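Local coordinates for putative short-chain dehydrogenase/reductase (PDB 5IZ4) that binds ADP in its nucleotide pocket and probably acts as an NAD(P)-dependent oxidoreductase of the short-chain dehydrogenase/reductase family, at the interface of chains A and B. Numbering follows the deposited sequence. Chains: chain A/B, Putative short-chain dehydrogenase/reductase.

The interface of chains A and B. Residues chain A 133, 183, 186-187; chain B 113, 121, 171.
B:Ile171 reaches over to A:Leu183 with the end of its long branch, CD1 lying 3.5 Å from CD1 of the leucine. This is part of a two-fold helix-packing interface between short-chain dehydrogenase/reductase subunits. Helices 118-146 and 171-191 of each chain correspond to the four-helix-bundle interface common in dimers and tetramers of this family, and the contact is probably biological. The isoleucine branch is fully extended: CG1 is anti to the backbone N (chi1 -164°) and CD1 continues the line (chi2 -179°). This carries the methyl in among A:Leu183, A:Ser186, A:Leu187 and the ring of A:Tyr133. A:Tyr133 CE2 lies 3.9 Å from B:Ile171 CD1.

B:Phe121 meets the tyrosine from one face. Its CZ sits over the centre of the A:Tyr133 ring, 3.7 Å above the plane. The side chains cross at about a right angle, and the ring planes are inclined by about 50°. The phenylalanine puts its CZ/CE1 end over the tyrosine face. On its other flank, B:Phe121 CE2 touches A:Leu183 CD1 at 4.0 Å.

A:Leu187 continues the apolar surface towards B:Phe113. Its CD2 meets the edge of that ring in plane, 3.8 Å from CE1.

Polar atoms border this core. The hydroxyl OG of A:Ser186 lies against the isoleucine branch, 3.5 Å from both CG1 and CD1 of B:Ile171. The phenol OH of A:Tyr133 lies 3.3 Å from B:Phe113 CD1. The backbone O of B:Phe113 is 3.6 Å from A:Tyr133 OH, too long for a hydrogen bond.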
loop_
_atom_site.group_PDB
_atom_site.type_symbol
_atom_site.label_atom_id
_atom_site.label_comp_id
_atom_site.label_asym_id
_atom_site.label_seq_id
_atom_site.Cartn_x
_atom_site.Cartn_y
_atom_site.Cartn_z
ATOM N N TYR A 133 -2.346 6.423 -22.181
ATOM C CA TYR A 133 -3.651 5.816 -22.426
ATOM C C TYR A 133 -3.953 5.712 -23.920
ATOM O O TYR A 133 -4.453 4.681 -24.395
ATOM C CB TYR A 133 -4.743 6.622 -21.727
ATOM C CG TYR A 133 -6.124 6.113 -22.058
ATOM C CD1 TYR A 133 -6.878 6.693 -23.076
ATOM C CD2 TYR A 133 -6.669 5.033 -21.367
ATOM C CE1 TYR A 133 -8.139 6.221 -23.397
ATOM C CE2 TYR A 133 -7.929 4.550 -21.671
ATOM C CZ TYR A 133 -8.660 5.149 -22.696
ATOM O OH TYR A 133 -9.906 4.668 -23.002
ATOM N N LEU A 183 -4.296 4.314 -13.374
ATOM C CA LEU A 183 -4.740 3.936 -14.712
ATOM C C LEU A 183 -4.341 2.499 -15.024
ATOM O O LEU A 183 -5.106 1.750 -15.643
ATOM C CB LEU A 183 -4.142 4.887 -15.753
ATOM C CG LEU A 183 -4.690 4.757 -17.173
ATOM C CD1 LEU A 183 -5.708 5.869 -17.452
ATOM C CD2 LEU A 183 -3.548 4.835 -18.176
ATOM N N SER A 186 -7.000 0.166 -13.651
ATOM C CA SER A 186 -8.209 0.077 -14.459
ATOM C C SER A 186 -7.958 -0.744 -15.716
ATOM O O SER A 186 -8.761 -1.613 -16.080
ATOM C CB SER A 186 -8.703 1.479 -14.828
ATOM O OG SER A 186 -9.810 1.368 -15.711
ATOM N N LEU A 187 -6.848 -0.463 -16.402
ATOM C CA LEU A 187 -6.540 -1.172 -17.640
ATOM C C LEU A 187 -6.363 -2.661 -17.380
ATOM O O LEU A 187 -6.879 -3.497 -18.132
ATOM C CB LEU A 187 -5.286 -0.585 -18.281
ATOM C CG LEU A 187 -5.396 0.834 -18.876
ATOM C CD1 LEU A 187 -4.014 1.304 -19.311
ATOM C CD2 LEU A 187 -6.382 0.877 -20.038
ATOM N N PHE B 113 -13.572 1.994 -24.445
ATOM C CA PHE B 113 -12.399 2.801 -24.788
ATOM C C PHE B 113 -12.722 3.876 -25.808
ATOM O O PHE B 113 -12.110 4.951 -25.787
ATOM C CB PHE B 113 -11.278 1.912 -25.326
ATOM C CG PHE B 113 -10.730 0.986 -24.303
ATOM C CD1 PHE B 113 -9.709 1.396 -23.459
ATOM C CD2 PHE B 113 -11.258 -0.283 -24.151
ATOM C CE1 PHE B 113 -9.212 0.543 -22.496
ATOM C CE2 PHE B 113 -10.764 -1.139 -23.182
ATOM C CZ PHE B 113 -9.743 -0.720 -22.356
ATOM N N PHE B 121 -10.342 13.596 -20.196
ATOM C CA PHE B 121 -9.252 13.443 -19.237
ATOM C C PHE B 121 -8.827 14.806 -18.709
ATOM O O PHE B 121 -8.661 14.991 -17.497
ATOM C CB PHE B 121 -8.047 12.734 -19.872
ATOM C CG PHE B 121 -8.132 11.222 -19.894
ATOM C CD1 PHE B 121 -8.633 10.558 -21.007
ATOM C CD2 PHE B 121 -7.676 10.469 -18.821
ATOM C CE1 PHE B 121 -8.690 9.177 -21.051
ATOM C CE2 PHE B 121 -7.730 9.073 -18.856
ATOM C CZ PHE B 121 -8.241 8.428 -19.969
ATOM N N ILE B 171 -12.492 6.092 -16.142
ATOM C CA ILE B 171 -11.051 5.930 -15.991
ATOM C C ILE B 171 -10.365 7.291 -15.880
ATOM O O ILE B 171 -9.321 7.414 -15.223
ATOM C CB ILE B 171 -10.491 5.078 -17.150
ATOM C CG1 ILE B 171 -9.081 4.575 -16.811
ATOM C CG2 ILE B 171 -10.507 5.850 -18.477
ATOM C CD1 ILE B 171 -8.449 3.735 -17.913
#